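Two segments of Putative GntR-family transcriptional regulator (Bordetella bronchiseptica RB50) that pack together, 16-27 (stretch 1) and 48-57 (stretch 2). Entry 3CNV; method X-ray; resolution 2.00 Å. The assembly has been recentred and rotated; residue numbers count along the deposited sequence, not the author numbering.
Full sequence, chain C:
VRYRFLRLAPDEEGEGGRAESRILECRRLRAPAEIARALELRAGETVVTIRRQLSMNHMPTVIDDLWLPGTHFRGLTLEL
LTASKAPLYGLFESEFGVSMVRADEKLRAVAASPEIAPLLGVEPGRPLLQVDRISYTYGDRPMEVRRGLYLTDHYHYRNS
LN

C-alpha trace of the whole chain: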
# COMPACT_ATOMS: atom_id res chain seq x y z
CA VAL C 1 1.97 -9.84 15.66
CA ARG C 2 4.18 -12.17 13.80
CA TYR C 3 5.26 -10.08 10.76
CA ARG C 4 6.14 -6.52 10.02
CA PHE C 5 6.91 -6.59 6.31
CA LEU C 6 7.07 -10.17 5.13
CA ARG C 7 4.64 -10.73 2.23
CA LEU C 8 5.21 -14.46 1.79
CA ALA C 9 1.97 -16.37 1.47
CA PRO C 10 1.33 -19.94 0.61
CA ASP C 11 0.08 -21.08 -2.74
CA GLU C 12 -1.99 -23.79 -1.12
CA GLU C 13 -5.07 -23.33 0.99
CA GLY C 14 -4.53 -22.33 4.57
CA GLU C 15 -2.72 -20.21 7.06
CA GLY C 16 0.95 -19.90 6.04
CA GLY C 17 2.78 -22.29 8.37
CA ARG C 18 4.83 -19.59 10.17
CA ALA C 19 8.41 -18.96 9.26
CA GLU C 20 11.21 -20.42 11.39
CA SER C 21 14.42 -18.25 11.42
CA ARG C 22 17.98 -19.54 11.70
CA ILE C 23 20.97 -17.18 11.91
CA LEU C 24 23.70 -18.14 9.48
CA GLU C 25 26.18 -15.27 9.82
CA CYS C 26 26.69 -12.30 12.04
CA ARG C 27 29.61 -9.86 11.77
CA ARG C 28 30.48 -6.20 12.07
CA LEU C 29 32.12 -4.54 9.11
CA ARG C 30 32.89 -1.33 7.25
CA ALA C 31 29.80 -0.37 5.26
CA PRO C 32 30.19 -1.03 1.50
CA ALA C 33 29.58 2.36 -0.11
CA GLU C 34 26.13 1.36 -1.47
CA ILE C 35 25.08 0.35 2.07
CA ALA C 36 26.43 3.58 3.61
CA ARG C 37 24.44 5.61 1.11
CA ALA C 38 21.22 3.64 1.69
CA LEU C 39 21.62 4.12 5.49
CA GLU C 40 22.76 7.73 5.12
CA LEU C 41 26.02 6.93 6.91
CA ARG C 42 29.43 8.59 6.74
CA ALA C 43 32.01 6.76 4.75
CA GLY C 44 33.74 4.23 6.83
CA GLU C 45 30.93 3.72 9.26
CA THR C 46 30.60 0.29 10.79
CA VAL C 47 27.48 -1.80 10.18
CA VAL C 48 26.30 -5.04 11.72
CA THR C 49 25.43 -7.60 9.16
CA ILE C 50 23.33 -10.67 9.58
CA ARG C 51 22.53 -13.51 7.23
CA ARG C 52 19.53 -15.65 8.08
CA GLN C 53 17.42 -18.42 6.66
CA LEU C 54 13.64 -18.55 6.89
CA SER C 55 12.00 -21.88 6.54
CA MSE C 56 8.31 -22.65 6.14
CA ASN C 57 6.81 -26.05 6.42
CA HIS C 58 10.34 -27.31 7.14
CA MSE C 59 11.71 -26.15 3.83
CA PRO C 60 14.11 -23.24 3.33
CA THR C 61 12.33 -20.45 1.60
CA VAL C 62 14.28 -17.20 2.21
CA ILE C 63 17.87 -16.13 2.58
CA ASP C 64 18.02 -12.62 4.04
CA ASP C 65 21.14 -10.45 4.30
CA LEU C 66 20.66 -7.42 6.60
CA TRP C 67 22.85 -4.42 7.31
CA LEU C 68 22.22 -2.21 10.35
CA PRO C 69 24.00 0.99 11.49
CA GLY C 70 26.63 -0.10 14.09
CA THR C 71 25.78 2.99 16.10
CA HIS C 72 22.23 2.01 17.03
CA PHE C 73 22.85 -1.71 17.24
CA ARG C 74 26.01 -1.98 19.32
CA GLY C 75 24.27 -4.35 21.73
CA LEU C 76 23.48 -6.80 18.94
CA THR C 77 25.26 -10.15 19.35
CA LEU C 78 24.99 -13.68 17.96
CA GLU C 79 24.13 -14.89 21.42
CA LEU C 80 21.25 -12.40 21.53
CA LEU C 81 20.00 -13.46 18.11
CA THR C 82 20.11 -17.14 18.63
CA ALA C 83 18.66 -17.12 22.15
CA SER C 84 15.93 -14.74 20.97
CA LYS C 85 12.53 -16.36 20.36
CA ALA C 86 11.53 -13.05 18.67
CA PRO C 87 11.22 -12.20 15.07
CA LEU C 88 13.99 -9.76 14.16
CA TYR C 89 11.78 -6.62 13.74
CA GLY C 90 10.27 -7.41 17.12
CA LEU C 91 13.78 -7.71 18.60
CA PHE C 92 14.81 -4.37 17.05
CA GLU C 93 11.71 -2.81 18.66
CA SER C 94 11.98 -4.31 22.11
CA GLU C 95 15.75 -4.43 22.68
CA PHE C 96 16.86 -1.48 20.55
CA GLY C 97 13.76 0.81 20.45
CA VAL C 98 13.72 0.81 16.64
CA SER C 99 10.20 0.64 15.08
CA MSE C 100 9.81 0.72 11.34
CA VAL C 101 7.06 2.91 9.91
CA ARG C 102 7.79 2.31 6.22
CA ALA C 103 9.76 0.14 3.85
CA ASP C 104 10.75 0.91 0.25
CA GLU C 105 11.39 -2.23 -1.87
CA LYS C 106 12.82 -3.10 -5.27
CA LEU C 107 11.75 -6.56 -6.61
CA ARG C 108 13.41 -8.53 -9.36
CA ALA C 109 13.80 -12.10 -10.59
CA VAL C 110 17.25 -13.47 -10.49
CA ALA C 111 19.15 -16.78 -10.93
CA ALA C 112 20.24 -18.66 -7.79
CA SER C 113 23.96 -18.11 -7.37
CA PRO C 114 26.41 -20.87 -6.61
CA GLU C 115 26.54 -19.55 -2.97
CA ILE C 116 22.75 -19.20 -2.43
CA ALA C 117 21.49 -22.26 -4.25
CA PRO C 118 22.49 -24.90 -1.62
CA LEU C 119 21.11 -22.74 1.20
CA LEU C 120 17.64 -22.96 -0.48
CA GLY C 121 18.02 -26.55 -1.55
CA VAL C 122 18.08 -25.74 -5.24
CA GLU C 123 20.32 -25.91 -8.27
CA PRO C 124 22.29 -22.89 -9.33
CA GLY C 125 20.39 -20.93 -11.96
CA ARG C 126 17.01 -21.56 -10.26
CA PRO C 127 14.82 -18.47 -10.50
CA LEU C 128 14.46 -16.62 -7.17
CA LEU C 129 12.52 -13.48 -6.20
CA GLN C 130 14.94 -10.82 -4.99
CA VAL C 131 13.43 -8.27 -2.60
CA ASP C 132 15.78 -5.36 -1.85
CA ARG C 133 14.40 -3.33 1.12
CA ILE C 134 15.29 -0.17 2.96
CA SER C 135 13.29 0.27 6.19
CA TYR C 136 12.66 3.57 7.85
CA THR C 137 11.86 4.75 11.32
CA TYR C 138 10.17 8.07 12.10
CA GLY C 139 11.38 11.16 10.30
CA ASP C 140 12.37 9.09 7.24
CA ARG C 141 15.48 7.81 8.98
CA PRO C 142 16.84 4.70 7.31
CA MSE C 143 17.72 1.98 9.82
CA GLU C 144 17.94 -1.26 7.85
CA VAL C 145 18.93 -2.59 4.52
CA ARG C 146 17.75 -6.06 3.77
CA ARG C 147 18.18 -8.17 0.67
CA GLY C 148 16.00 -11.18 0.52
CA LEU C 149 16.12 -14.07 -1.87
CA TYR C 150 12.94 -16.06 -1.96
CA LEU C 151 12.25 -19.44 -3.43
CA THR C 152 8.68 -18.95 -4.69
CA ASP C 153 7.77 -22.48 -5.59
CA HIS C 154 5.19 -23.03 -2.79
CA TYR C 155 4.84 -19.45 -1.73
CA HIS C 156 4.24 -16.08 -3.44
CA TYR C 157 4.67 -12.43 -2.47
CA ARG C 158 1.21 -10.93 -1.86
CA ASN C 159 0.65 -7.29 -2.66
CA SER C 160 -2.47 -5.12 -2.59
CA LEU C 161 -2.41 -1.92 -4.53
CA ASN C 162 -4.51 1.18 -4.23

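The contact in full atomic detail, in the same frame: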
# COMPACT_ATOMS: atom_id res chain seq x y z
N GLY C 16 -0.45 -19.60 6.39
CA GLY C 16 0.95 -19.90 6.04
C GLY C 16 1.65 -20.51 7.26
O GLY C 16 1.90 -19.80 8.25
N GLY C 17 1.97 -21.80 7.26
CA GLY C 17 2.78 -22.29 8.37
C GLY C 17 3.76 -21.15 8.59
O GLY C 17 4.30 -20.60 7.60
N ARG C 18 3.98 -20.77 9.85
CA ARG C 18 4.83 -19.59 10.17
C ARG C 18 6.31 -19.89 9.96
O ARG C 18 6.80 -21.01 10.15
CB ARG C 18 4.62 -19.05 11.61
N ALA C 19 7.01 -18.84 9.55
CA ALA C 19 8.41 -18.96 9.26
C ALA C 19 9.24 -19.20 10.53
O ALA C 19 8.99 -18.64 11.60
CB ALA C 19 8.86 -17.75 8.52
N GLU C 20 10.17 -20.14 10.39
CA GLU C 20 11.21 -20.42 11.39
C GLU C 20 12.50 -19.72 10.87
O GLU C 20 12.75 -19.70 9.69
CB GLU C 20 11.35 -21.96 11.59
N SER C 21 13.21 -19.01 11.76
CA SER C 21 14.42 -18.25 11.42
C SER C 21 15.65 -18.95 12.02
O SER C 21 15.65 -19.40 13.14
CB SER C 21 14.38 -16.83 12.00
OG SER C 21 15.43 -16.01 11.41
N ARG C 22 16.73 -18.95 11.26
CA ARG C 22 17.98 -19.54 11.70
C ARG C 22 19.06 -18.60 11.25
O ARG C 22 19.18 -18.32 10.07
CB ARG C 22 18.15 -20.96 11.12
CG ARG C 22 19.37 -21.65 11.61
CD ARG C 22 19.34 -23.19 11.43
NE ARG C 22 19.33 -23.44 10.02
CZ ARG C 22 20.38 -23.52 9.21
NH1 ARG C 22 21.63 -23.40 9.65
NH2 ARG C 22 20.16 -23.70 7.92
N ILE C 23 19.87 -18.13 12.20
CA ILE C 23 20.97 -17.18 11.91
C ILE C 23 22.15 -17.94 11.32
O ILE C 23 22.65 -18.96 11.88
CB ILE C 23 21.44 -16.43 13.15
CG1 ILE C 23 20.23 -15.71 13.84
CG2 ILE C 23 22.66 -15.52 12.81
CD1 ILE C 23 19.56 -14.63 13.02
N LEU C 24 22.64 -17.45 10.20
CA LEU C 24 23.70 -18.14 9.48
C LEU C 24 25.09 -17.45 9.67
O LEU C 24 26.14 -18.05 9.74
CB LEU C 24 23.30 -18.19 8.00
CG LEU C 24 22.62 -19.37 7.38
CD1 LEU C 24 21.71 -20.28 8.20
CD2 LEU C 24 22.10 -18.90 6.00
N GLU C 25 25.03 -16.14 9.71
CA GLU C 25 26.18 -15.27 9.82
C GLU C 25 25.83 -14.05 10.60
O GLU C 25 24.70 -13.53 10.50
CB GLU C 25 26.66 -14.84 8.45
CG GLU C 25 27.15 -15.99 7.55
CD GLU C 25 27.56 -15.50 6.18
OE1 GLU C 25 28.35 -14.52 6.13
OE2 GLU C 25 27.09 -16.07 5.16
N CYS C 26 26.83 -13.55 11.30
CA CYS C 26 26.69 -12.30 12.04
C CYS C 26 28.07 -11.71 12.27
O CYS C 26 28.92 -12.36 12.83
CB CYS C 26 25.99 -12.59 13.39
SG CYS C 26 25.59 -11.14 14.39
N ARG C 27 28.29 -10.50 11.77
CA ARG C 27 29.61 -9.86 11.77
C ARG C 27 29.41 -8.35 11.80
O ARG C 27 28.40 -7.87 11.33
CB ARG C 27 30.39 -10.08 10.44
CG ARG C 27 30.87 -11.38 10.21
CD ARG C 27 31.63 -11.36 8.88
NE ARG C 27 30.72 -11.03 7.79
CZ ARG C 27 31.09 -10.57 6.60
NH1 ARG C 27 32.38 -10.37 6.32
NH2 ARG C 27 30.17 -10.30 5.67
N VAL C 48 26.47 -3.63 11.37
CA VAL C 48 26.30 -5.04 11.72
C VAL C 48 25.61 -5.68 10.53
O VAL C 48 24.65 -5.12 9.96
CB VAL C 48 25.36 -5.22 12.91
CG1 VAL C 48 25.20 -6.78 13.27
CG2 VAL C 48 25.85 -4.44 14.07
N THR C 49 26.11 -6.84 10.16
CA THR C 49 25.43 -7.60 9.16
C THR C 49 25.08 -8.98 9.65
O THR C 49 25.83 -9.66 10.33
CB THR C 49 26.26 -7.67 7.82
OG1 THR C 49 25.37 -8.05 6.73
CG2 THR C 49 27.46 -8.67 7.96
N ILE C 50 23.86 -9.36 9.28
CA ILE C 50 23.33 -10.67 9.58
C ILE C 50 22.86 -11.33 8.28
O ILE C 50 22.26 -10.70 7.40
CB ILE C 50 22.08 -10.51 10.50
CG1 ILE C 50 22.43 -9.68 11.76
CG2 ILE C 50 21.42 -11.87 10.79
CD1 ILE C 50 21.18 -9.23 12.56
N ARG C 51 23.20 -12.60 8.16
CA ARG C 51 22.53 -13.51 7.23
C ARG C 51 21.64 -14.49 7.96
O ARG C 51 22.05 -15.12 8.96
CB ARG C 51 23.55 -14.25 6.37
CG ARG C 51 22.82 -15.13 5.36
CD ARG C 51 23.70 -15.75 4.39
NE ARG C 51 24.09 -14.78 3.38
CZ ARG C 51 24.75 -15.12 2.30
NH1 ARG C 51 25.09 -16.41 2.12
NH2 ARG C 51 25.06 -14.18 1.40
N ARG C 52 20.40 -14.61 7.50
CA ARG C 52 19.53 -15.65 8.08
C ARG C 52 18.73 -16.41 7.06
O ARG C 52 18.46 -15.94 5.97
CB ARG C 52 18.62 -15.08 9.17
CG ARG C 52 17.70 -14.13 8.77
CD ARG C 52 16.38 -14.79 8.38
NE ARG C 52 15.48 -13.70 8.15
CZ ARG C 52 14.75 -13.11 9.09
NH1 ARG C 52 14.72 -13.60 10.31
NH2 ARG C 52 14.00 -12.07 8.75
N GLN C 53 18.30 -17.59 7.47
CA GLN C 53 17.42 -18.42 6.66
C GLN C 53 16.03 -18.49 7.32
O GLN C 53 15.88 -18.85 8.48
CB GLN C 53 18.07 -19.83 6.52
CG GLN C 53 17.35 -20.91 5.67
CD GLN C 53 17.88 -22.29 5.94
OE1 GLN C 53 17.64 -22.85 6.98
NE2 GLN C 53 18.59 -22.86 4.98
N LEU C 54 15.01 -18.17 6.55
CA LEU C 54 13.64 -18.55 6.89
C LEU C 54 13.25 -19.82 6.20
O LEU C 54 13.51 -20.06 5.00
CB LEU C 54 12.64 -17.44 6.48
CG LEU C 54 12.81 -16.13 7.20
CD1 LEU C 54 11.75 -15.16 6.60
CD2 LEU C 54 12.74 -16.17 8.79
N SER C 55 12.58 -20.63 6.98
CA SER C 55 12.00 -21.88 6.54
C SER C 55 10.51 -21.90 6.87
O SER C 55 10.09 -21.37 7.90
CB SER C 55 12.67 -23.07 7.23
OG SER C 55 14.01 -23.21 6.80
N MSE C 56 9.75 -22.51 5.97
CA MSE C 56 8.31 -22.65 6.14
C MSE C 56 7.93 -24.02 5.72
O MSE C 56 8.37 -24.55 4.69
CB MSE C 56 7.53 -21.56 5.34
N ASN C 57 7.14 -24.64 6.57
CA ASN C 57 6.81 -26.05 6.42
C ASN C 57 8.04 -26.92 6.30
O ASN C 57 8.05 -27.87 5.53
CB ASN C 57 5.94 -26.27 5.18
O HOH W 1 26.11 -18.38 4.50

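The two segments pair mainly as neighbouring antiparallel strands, and the backbone supplies the framework of their contact. Paired amides and carbonyls alternate with non-hydrogen-bonded pairs. Glu 20 and Ser 55 exchange two bonds, Glu 20 N to Ser 55 O at 2.8 Å and Ser 55 N to Glu 20 O at 2.9 Å. Arg 22 and Gln 53 repeat the motif, with Gln 53 N to Arg 22 O at 2.8 Å nearly straight and Arg 22 N to Gln 53 O, at 2.9 Å, more bent. Arg 27 and Thr 49 close the ladder, Thr 49 N reaching Arg 27 O at 2.8 Å. Between these rings, CA-H groups also approach carbonyls, as where Leu 54 CA lies 3.2 Å from Glu 20 O.

The regular spacing is broken by a beta bulge. Two successive amides converge on one carbonyl: Leu 24 N lies 2.7 Å from Arg 51 O, and Glu 25 N lies 3.2 Å from the same Arg 51 O. Leu 24, with psi of -37°, is the extra residue, so the register shifts by one between Ile 23 and Glu 25. Arg 51 N returns a bond to Glu 25 O at 2.9 Å.

Polar side chains add to this ladder. On the face shared by Ser 21 and Arg 52, Arg 52 NH1 donates to Ser 21 OG at 2.7 Å; the short serine places its hydroxyl at the edge of the guanidinium, near its plane, where N-H groups point. Across the sheet, the long Arg 22 side chain brings NH2 to within 2.8 Å of Gln 53 OE1, again at the guanidinium edge. An amide suits this site because its oxygen can accept.

The charged pair behaves differently. Glu 25 OE2 sits over one face of the Arg 51 guanidinium, 3.7 Å from Arg 51 NH1, forming a long salt bridge in which charge attracts but no N-H points at the oxygen. A water links the two groups, donating to Glu 25 OE2 at 2.6 Å and accepting a weak bond from Arg 51 NH1 at 3.3 Å.

A few apolar contacts add to the pairing. Ile 23 CD1 meets Ile 50 CG2 at 4.0 Å, the branched isoleucines reaching across the non-hydrogen-bonded positions, while Cys 26 SG lies 4.4 Å from Ile 50 CG1. At the bulge, Leu 24 points toward the partner strand and lays CD2 3.9 Å from Arg 51 CD, using the aliphatic part of that arginine. Small Ala 19 contributes CB, 4.2 Å from Leu 54 CD2.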